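Local coordinates for protein NADPH-dependent aldehyde reductase YqhD (Escherichia coli, PDB 4QGS) that reduces a broad range of short-chain aldehydes to primary alcohols with NADPH, working as a zinc-dependent homodimeric member of the iron-containing alcohol dehydrogenase family, at residues W275-L280 against A297-A302; V203-V208 against L290-T295; W323-T326 against E332-D335. All coordinates share one frame; numbering follows the deposited sequence.

Contact 1. Residues W275-L280 against A297-A302. With ZN (zinc ion), chain B.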
loop_
_atom_site.group_PDB
_atom_site.type_symbol
_atom_site.label_atom_id
_atom_site.label_comp_id
_atom_site.label_asym_id
_atom_site.label_seq_id
_atom_site.Cartn_x
_atom_site.Cartn_y
_atom_site.Cartn_z
ATOM N N TRP A 275 -12.787 -0.610 3.129
ATOM C CA TRP A 275 -11.783 -1.667 2.934
ATOM C C TRP A 275 -12.377 -2.980 2.461
ATOM O O TRP A 275 -11.646 -3.951 2.314
ATOM C CB TRP A 275 -10.941 -1.896 4.194
ATOM C CG TRP A 275 -10.187 -0.644 4.543
ATOM C CD1 TRP A 275 -10.423 0.185 5.603
ATOM C CD2 TRP A 275 -9.136 -0.041 3.785
ATOM N NE1 TRP A 275 -9.558 1.259 5.565
ATOM C CE2 TRP A 275 -8.758 1.141 4.456
ATOM C CE3 TRP A 275 -8.459 -0.394 2.608
ATOM C CZ2 TRP A 275 -7.746 1.971 3.993
ATOM C CZ3 TRP A 275 -7.458 0.432 2.147
ATOM C CH2 TRP A 275 -7.104 1.599 2.844
ATOM N N ALA A 276 -13.681 -3.004 2.205
ATOM C CA ALA A 276 -14.301 -4.238 1.706
ATOM C C ALA A 276 -13.780 -4.594 0.316
ATOM O O ALA A 276 -13.639 -5.778 -0.014
ATOM C CB ALA A 276 -15.815 -4.111 1.684
ATOM N N THR A 277 -13.503 -3.579 -0.500
ATOM C CA THR A 277 -12.929 -3.829 -1.834
ATOM C C THR A 277 -11.579 -4.537 -1.703
ATOM O O THR A 277 -11.314 -5.525 -2.406
ATOM C CB THR A 277 -12.777 -2.523 -2.641
ATOM O OG1 THR A 277 -14.082 -2.020 -2.975
ATOM C CG2 THR A 277 -11.972 -2.754 -3.948
ATOM N N HIS A 278 -10.740 -4.061 -0.784
ATOM C CA HIS A 278 -9.485 -4.742 -0.477
ATOM C C HIS A 278 -9.691 -6.177 0.031
ATOM O O HIS A 278 -8.999 -7.086 -0.423
ATOM C CB HIS A 278 -8.651 -3.930 0.541
ATOM C CG HIS A 278 -7.645 -3.022 -0.102
ATOM N ND1 HIS A 278 -7.997 -1.855 -0.750
ATOM C CD2 HIS A 278 -6.298 -3.130 -0.244
ATOM C CE1 HIS A 278 -6.914 -1.282 -1.250
ATOM N NE2 HIS A 278 -5.866 -2.035 -0.950
ATOM N N MET A 279 -10.633 -6.390 0.953
ATOM C CA MET A 279 -10.817 -7.722 1.520
ATOM C C MET A 279 -11.302 -8.716 0.465
ATOM O O MET A 279 -10.812 -9.857 0.408
ATOM C CB MET A 279 -11.792 -7.673 2.702
ATOM C CG MET A 279 -11.270 -6.834 3.877
ATOM S SD MET A 279 -9.661 -7.374 4.495
ATOM C CE MET A 279 -8.585 -6.155 3.756
ATOM N N LEU A 280 -12.239 -8.283 -0.380
ATOM C CA LEU A 280 -12.739 -9.137 -1.471
ATOM C C LEU A 280 -11.652 -9.376 -2.507
ATOM O O LEU A 280 -11.468 -10.490 -3.002
ATOM C CB LEU A 280 -13.960 -8.508 -2.149
ATOM C CG LEU A 280 -15.279 -8.483 -1.356
ATOM C CD1 LEU A 280 -16.422 -7.984 -2.235
ATOM C CD2 LEU A 280 -15.592 -9.849 -0.825
ATOM N N ALA A 297 -9.436 -3.217 -9.147
ATOM C CA ALA A 297 -10.094 -2.641 -10.310
ATOM C C ALA A 297 -11.330 -3.456 -10.673
ATOM O O ALA A 297 -12.330 -2.913 -11.143
ATOM C CB ALA A 297 -9.139 -2.580 -11.485
ATOM N N ILE A 298 -11.260 -4.763 -10.442
ATOM C CA ILE A 298 -12.409 -5.619 -10.675
ATOM C C ILE A 298 -13.512 -5.370 -9.636
ATOM O O ILE A 298 -14.673 -5.137 -9.982
ATOM C CB ILE A 298 -12.018 -7.124 -10.635
ATOM C CG1 ILE A 298 -11.088 -7.486 -11.807
ATOM C CG2 ILE A 298 -13.264 -8.017 -10.640
ATOM C CD1 ILE A 298 -10.340 -8.763 -11.575
ATOM N N VAL A 299 -13.148 -5.420 -8.360
ATOM C CA VAL A 299 -14.160 -5.386 -7.301
ATOM C C VAL A 299 -14.790 -4.005 -7.104
ATOM O O VAL A 299 -16.008 -3.909 -6.912
ATOM C CB VAL A 299 -13.572 -5.878 -5.972
ATOM C CG1 VAL A 299 -14.555 -5.672 -4.811
ATOM C CG2 VAL A 299 -13.201 -7.367 -6.110
ATOM N N LEU A 300 -13.988 -2.943 -7.140
ATOM C CA LEU A 300 -14.508 -1.611 -6.768
ATOM C C LEU A 300 -15.795 -1.206 -7.503
ATOM O O LEU A 300 -16.775 -0.837 -6.842
ATOM C CB LEU A 300 -13.445 -0.526 -6.991
ATOM C CG LEU A 300 -13.872 0.847 -6.445
ATOM C CD1 LEU A 300 -13.821 0.872 -4.931
ATOM C CD2 LEU A 300 -12.975 1.922 -7.032
ATOM N N PRO A 301 -15.805 -1.233 -8.849
ATOM C CA PRO A 301 -17.024 -0.706 -9.472
ATOM C C PRO A 301 -18.233 -1.602 -9.205
ATOM O O PRO A 301 -19.337 -1.082 -9.068
ATOM C CB PRO A 301 -16.673 -0.643 -10.956
ATOM C CG PRO A 301 -15.543 -1.641 -11.135
ATOM C CD PRO A 301 -14.784 -1.608 -9.852
ATOM N N ALA A 302 -18.030 -2.917 -9.111
ATOM C CA ALA A 302 -19.132 -3.809 -8.762
ATOM C C ALA A 302 -19.622 -3.536 -7.341
ATOM O O ALA A 302 -20.832 -3.534 -7.073
ATOM C CB ALA A 302 -18.709 -5.278 -8.914
HETATM ZN ZN ZN B . -3.804 -1.818 -1.533
HETATM O O HOH W 1 -3.227 -2.797 0.228
HETATM O O HOH W 2 -1.660 -1.654 -1.446
#
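T277 sets both branches of its side chain against the turn at V299 and L300. A chi1 of -68° puts OG1 beside the backbone N and the methyl CG2 anti to it. CG2 packs 4.0 Å from V299 CG1, while OG1 turns to the other neighbour and lies 3.5 Å from L300 CD1, a van der Waals contact. V299 CG1 is common to two contacts: besides the threonine it meets L280 CD1 at 3.9 Å, one turn further along, and the leucine and valine side chains cross at about a right angle. The seam is mostly aliphatic, with one hydroxyl in it, and all four residues are buried. Their helices run in largely opposite directions, 135° apart, with the short axes 8.8 Å from each other. L300 also leans on F345 of helix 330-347, and L280 on I393 of helix 387-396. H278 leaves the same turn with its CB pointing away from 297-302 and places NE2 2.2 Å from the zinc ion. E212 accepts a hydrogen bond from ND1 of this ring, which together with the metal bond helps fix its rotation, and W275 CZ3 lies over one ring face, offset toward the rim. The contact joins helices 276-288 and 292-306 within the all-helical C-terminal domain of iron-containing alcohol dehydrogenases, helix 276-288 carrying the zinc ligand H278 on its other side.

Contact 2. Residues V203-V208 against L290-T295. With ZN (zinc ion), chain B.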
loop_
_atom_site.group_PDB
_atom_site.type_symbol
_atom_site.label_atom_id
_atom_site.label_comp_id
_atom_site.label_asym_id
_atom_site.label_seq_id
_atom_site.Cartn_x
_atom_site.Cartn_y
_atom_site.Cartn_z
ATOM N N VAL A 203 -0.858 3.294 -9.526
ATOM C CA VAL A 203 -1.860 4.343 -9.654
ATOM C C VAL A 203 -3.230 3.834 -9.190
ATOM O O VAL A 203 -3.927 4.500 -8.427
ATOM C CB VAL A 203 -1.935 4.872 -11.098
ATOM C CG1 VAL A 203 -3.174 5.748 -11.285
ATOM C CG2 VAL A 203 -0.671 5.654 -11.411
ATOM N N VAL A 204 -3.613 2.643 -9.635
ATOM C CA VAL A 204 -4.893 2.076 -9.227
ATOM C C VAL A 204 -4.951 1.835 -7.718
ATOM O O VAL A 204 -5.942 2.173 -7.059
ATOM C CB VAL A 204 -5.173 0.759 -9.971
ATOM C CG1 VAL A 204 -6.406 0.070 -9.374
ATOM C CG2 VAL A 204 -5.400 1.042 -11.445
ATOM N N ASP A 205 -3.879 1.287 -7.156
ATOM C CA ASP A 205 -3.868 0.964 -5.730
ATOM C C ASP A 205 -3.968 2.248 -4.900
ATOM O O ASP A 205 -4.762 2.322 -3.944
ATOM C CB ASP A 205 -2.609 0.181 -5.374
ATOM C CG ASP A 205 -2.611 -0.330 -3.927
ATOM O OD1 ASP A 205 -3.661 -0.798 -3.401
ATOM O OD2 ASP A 205 -1.526 -0.262 -3.312
ATOM N N ALA A 206 -3.206 3.271 -5.282
ATOM C CA ALA A 206 -3.326 4.569 -4.590
ATOM C C ALA A 206 -4.751 5.138 -4.682
ATOM O O ALA A 206 -5.301 5.650 -3.696
ATOM C CB ALA A 206 -2.318 5.568 -5.155
ATOM N N PHE A 207 -5.348 5.039 -5.864
ATOM C CA PHE A 207 -6.687 5.556 -6.111
ATOM C C PHE A 207 -7.676 4.848 -5.192
ATOM O O PHE A 207 -8.514 5.480 -4.530
ATOM C CB PHE A 207 -7.058 5.357 -7.590
ATOM C CG PHE A 207 -8.322 6.072 -8.025
ATOM C CD1 PHE A 207 -8.252 7.273 -8.718
ATOM C CD2 PHE A 207 -9.577 5.527 -7.760
ATOM C CE1 PHE A 207 -9.405 7.920 -9.151
ATOM C CE2 PHE A 207 -10.740 6.180 -8.184
ATOM C CZ PHE A 207 -10.653 7.372 -8.875
ATOM N N VAL A 208 -7.553 3.527 -5.123
ATOM C CA VAL A 208 -8.492 2.744 -4.332
ATOM C C VAL A 208 -8.253 2.934 -2.840
ATOM O O VAL A 208 -9.220 3.062 -2.090
ATOM C CB VAL A 208 -8.421 1.253 -4.712
ATOM C CG1 VAL A 208 -9.327 0.436 -3.787
ATOM C CG2 VAL A 208 -8.844 1.090 -6.166
ATOM N N LEU A 290 -3.919 -13.014 -9.250
ATOM C CA LEU A 290 -4.026 -11.716 -9.891
ATOM C C LEU A 290 -3.224 -10.672 -9.108
ATOM O O LEU A 290 -3.089 -10.800 -7.902
ATOM C CB LEU A 290 -5.489 -11.270 -9.989
ATOM C CG LEU A 290 -6.479 -12.162 -10.758
ATOM C CD1 LEU A 290 -7.800 -11.417 -10.937
ATOM C CD2 LEU A 290 -5.947 -12.608 -12.097
ATOM N N ASP A 291 -2.670 -9.674 -9.802
ATOM C CA ASP A 291 -2.000 -8.559 -9.122
ATOM C C ASP A 291 -2.958 -7.909 -8.137
ATOM O O ASP A 291 -4.153 -7.819 -8.418
ATOM C CB ASP A 291 -1.518 -7.478 -10.106
ATOM C CG ASP A 291 -0.430 -7.961 -11.041
ATOM O OD1 ASP A 291 0.137 -9.045 -10.796
ATOM O OD2 ASP A 291 -0.132 -7.233 -12.013
ATOM N N HIS A 292 -2.435 -7.432 -7.005
ATOM C CA HIS A 292 -3.251 -6.694 -6.024
ATOM C C HIS A 292 -4.168 -5.673 -6.692
ATOM O O HIS A 292 -5.394 -5.699 -6.498
ATOM C CB HIS A 292 -2.335 -6.002 -5.007
ATOM C CG HIS A 292 -3.058 -5.169 -3.980
ATOM N ND1 HIS A 292 -4.078 -5.664 -3.201
ATOM C CD2 HIS A 292 -2.875 -3.880 -3.601
ATOM C CE1 HIS A 292 -4.506 -4.707 -2.385
ATOM N NE2 HIS A 292 -3.792 -3.618 -2.610
ATOM N N ALA A 293 -3.592 -4.798 -7.503
ATOM C CA ALA A 293 -4.366 -3.710 -8.099
ATOM C C ALA A 293 -5.407 -4.201 -9.096
ATOM O O ALA A 293 -6.459 -3.578 -9.242
ATOM C CB ALA A 293 -3.439 -2.707 -8.775
ATOM N N GLN A 294 -5.116 -5.305 -9.791
ATOM C CA GLN A 294 -6.101 -5.882 -10.709
ATOM C C GLN A 294 -7.339 -6.320 -9.940
ATOM O O GLN A 294 -8.467 -6.104 -10.391
ATOM C CB GLN A 294 -5.503 -7.075 -11.481
ATOM C CG GLN A 294 -4.383 -6.678 -12.415
ATOM C CD GLN A 294 -3.624 -7.883 -12.972
ATOM O OE1 GLN A 294 -3.680 -8.986 -12.416
ATOM N NE2 GLN A 294 -2.895 -7.667 -14.065
ATOM N N THR A 295 -7.142 -6.909 -8.768
ATOM C CA THR A 295 -8.301 -7.368 -7.999
ATOM C C THR A 295 -9.141 -6.177 -7.529
ATOM O O THR A 295 -10.369 -6.280 -7.427
ATOM C CB THR A 295 -7.899 -8.217 -6.783
ATOM O OG1 THR A 295 -7.310 -7.382 -5.774
ATOM C CG2 THR A 295 -6.917 -9.332 -7.212
HETATM ZN ZN ZN B . -3.804 -1.818 -1.533
HETATM O O HOH W 1 -3.227 -2.797 0.228
HETATM O O HOH W 2 -1.660 -1.654 -1.446
#
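V204 overlaps A293 where helix 196-211 passes the first turn of helix 292-306: the two CB atoms are 4.1 Å apart, and V204 CG1 reaches past the alanine methyl to 3.7 Å from A293 O. With only a methyl group at A293 between them, the backbones come close, D205 CA and A293 CA being the nearest such pair at 5.3 Å. Beside this apolar patch the two segments share the zinc ion. D205 OD1 and H292 NE2 each bind it at 2.1 Å, which brings these two atoms within 2.9 Å of each other as fellow ligands and not as a hydrogen-bonded pair. Carboxylate and imidazole planes stand 78° apart, and the carboxylate comes to the edge of the ring. D205 OD2 stays 3.3 Å from the zinc ion, so the aspartate binds through one oxygen. H292 starts off across the line between the segments, but with CG anti to the backbone N (chi1 178°) its ring swings in to the metal. The turn carrying it is secured locally: T295 OG1 donates to a lone pair of H292 O, lying in the plane of that carbonyl, and D291 N bonds Q294 OE1 from above that amide's plane. D291 itself is tied back to helix 196-211 by a salt bridge to R197 and a hydrogen bond to N201. H209 and H278 complete the protein ligands, and two waters occupy further positions. One aspartate and three histidines, with D205 and H209 one turn apart on helix 196-211, form the characteristic metal site of the iron-containing alcohol dehydrogenase family, here holding catalytic zinc.

Contact 3. Residues W323-T326 against E332-D335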
loop_
_atom_site.group_PDB
_atom_site.type_symbol
_atom_site.label_atom_id
_atom_site.label_comp_id
_atom_site.label_asym_id
_atom_site.label_seq_id
_atom_site.Cartn_x
_atom_site.Cartn_y
_atom_site.Cartn_z
ATOM N N TRP A 323 -15.119 14.137 -10.810
ATOM C CA TRP A 323 -15.387 13.919 -12.237
ATOM C C TRP A 323 -16.196 15.029 -12.923
ATOM O O TRP A 323 -16.518 14.926 -14.106
ATOM C CB TRP A 323 -16.110 12.579 -12.429
ATOM C CG TRP A 323 -15.229 11.407 -12.154
ATOM C CD1 TRP A 323 -15.239 10.606 -11.047
ATOM C CD2 TRP A 323 -14.181 10.918 -12.996
ATOM N NE1 TRP A 323 -14.261 9.643 -11.154
ATOM C CE2 TRP A 323 -13.592 9.820 -12.340
ATOM C CE3 TRP A 323 -13.675 11.310 -14.242
ATOM C CZ2 TRP A 323 -12.538 9.089 -12.894
ATOM C CZ3 TRP A 323 -12.621 10.596 -14.788
ATOM C CH2 TRP A 323 -12.065 9.496 -14.111
ATOM N N ASN A 324 -16.533 16.071 -12.173
ATOM C CA ASN A 324 -17.307 17.197 -12.694
ATOM C C ASN A 324 -18.658 16.761 -13.258
ATOM O O ASN A 324 -19.155 17.344 -14.217
ATOM C CB ASN A 324 -16.509 17.951 -13.765
ATOM C CG ASN A 324 -17.040 19.358 -13.995
ATOM O OD1 ASN A 324 -17.640 19.958 -13.100
ATOM N ND2 ASN A 324 -16.831 19.887 -15.197
ATOM N N ILE A 325 -19.243 15.726 -12.661
ATOM C CA ILE A 325 -20.564 15.238 -13.062
ATOM C C ILE A 325 -21.621 15.932 -12.213
ATOM O O ILE A 325 -21.759 15.643 -11.024
ATOM C CB ILE A 325 -20.704 13.701 -12.904
ATOM C CG1 ILE A 325 -19.681 12.971 -13.771
ATOM C CG2 ILE A 325 -22.111 13.245 -13.260
ATOM C CD1 ILE A 325 -19.565 11.484 -13.447
ATOM N N THR A 326 -22.357 16.853 -12.827
ATOM C CA THR A 326 -23.312 17.677 -12.083
ATOM C C THR A 326 -24.735 17.578 -12.627
ATOM O O THR A 326 -25.702 17.863 -11.916
ATOM C CB THR A 326 -22.881 19.151 -12.096
ATOM O OG1 THR A 326 -22.680 19.575 -13.450
ATOM C CG2 THR A 326 -21.580 19.330 -11.319
ATOM N N GLU A 332 -28.343 8.571 -12.407
ATOM C CA GLU A 332 -27.548 8.802 -13.616
ATOM C C GLU A 332 -26.157 9.318 -13.262
ATOM O O GLU A 332 -25.161 8.924 -13.874
ATOM C CB GLU A 332 -28.239 9.802 -14.540
ATOM C CG GLU A 332 -29.529 9.307 -15.163
ATOM C CD GLU A 332 -30.270 10.413 -15.896
ATOM O OE1 GLU A 332 -30.212 11.570 -15.434
ATOM O OE2 GLU A 332 -30.912 10.129 -16.926
ATOM N N ARG A 333 -26.086 10.210 -12.279
ATOM C CA ARG A 333 -24.796 10.770 -11.886
ATOM C C ARG A 333 -23.900 9.688 -11.268
ATOM O O ARG A 333 -22.708 9.617 -11.568
ATOM C CB ARG A 333 -24.986 11.941 -10.920
ATOM C CG ARG A 333 -25.690 13.148 -11.543
ATOM C CD ARG A 333 -26.019 14.204 -10.487
ATOM N NE ARG A 333 -24.794 14.748 -9.919
ATOM C CZ ARG A 333 -24.694 15.338 -8.732
ATOM N NH1 ARG A 333 -25.759 15.483 -7.950
ATOM N NH2 ARG A 333 -23.515 15.786 -8.331
ATOM N N ILE A 334 -24.484 8.845 -10.423
ATOM C CA ILE A 334 -23.737 7.756 -9.800
ATOM C C ILE A 334 -23.298 6.754 -10.867
ATOM O O ILE A 334 -22.140 6.318 -10.879
ATOM C CB ILE A 334 -24.573 7.053 -8.714
ATOM C CG1 ILE A 334 -24.798 8.007 -7.536
ATOM C CG2 ILE A 334 -23.900 5.762 -8.250
ATOM C CD1 ILE A 334 -25.747 7.459 -6.464
ATOM N N ASP A 335 -24.211 6.399 -11.768
ATOM C CA ASP A 335 -23.857 5.498 -12.875
ATOM C C ASP A 335 -22.697 6.062 -13.684
ATOM O O ASP A 335 -21.767 5.333 -14.024
ATOM C CB ASP A 335 -25.060 5.252 -13.791
ATOM C CG ASP A 335 -26.067 4.285 -13.192
ATOM O OD1 ASP A 335 -25.863 3.811 -12.054
ATOM O OD2 ASP A 335 -27.078 3.999 -13.867
#
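The guanidinium group of R333 has I325 O at its edge, near its plane, and T326 O over one of its faces. The edge contact is a hydrogen bond: R333 NH2 donates to I325 O at 3.2 Å with an angle of 150° at the hydrogen, and the donor lies in the carbonyl plane. R333 NE points to I325 O as well, in a weak second bond of 3.4 Å, so one carbonyl receives two N-H groups from the same side chain. T326 O, in contrast, sits 3.8 Å from R333 NE above the face. A bend at chi3 (64°) turns the guanidinium toward the loop carbonyls. Nearer the backbone, the aliphatic parts of the two residues slide past each other in opposite directions, I325 CG2 resting 3.9 Å from R333 CB. I325 also packs on A319 and A336, one from each of the flanking helices, and its backbone hydrogen bonding with A319 ties the loop to helix 312-323. NH2 has a second partner, a salt bridge to E320 of helix 312-323, which would be expected to help neutralise its charge and hold the group in place. The whole is a surface loop joining two successive helices, in which an arginine of the first turn of helix 330-347 reaches back to a backbone carbonyl of the loop and to the end of helix 312-323.

All three contacts belong to the helical C-terminal half of the protein, but they form two groups. Contacts 1 and 2 have centres 9 Å apart and share helix 292-306, whose start serves contact 2 and whose middle serves contact 1. Their segments alternate along the chain, and helices 196-211, 276-288 and 292-306 each contribute to the site of one zinc ion. Contact 3 follows both in sequence and lies at the surface, its centre about 20 Å from that of contact 1 and 23 Å from that of contact 2, without touching either. Helix 330-347 connects the regions: its beginning carries contact 3, and F345 near its end packs against residues of contacts 1 and 2.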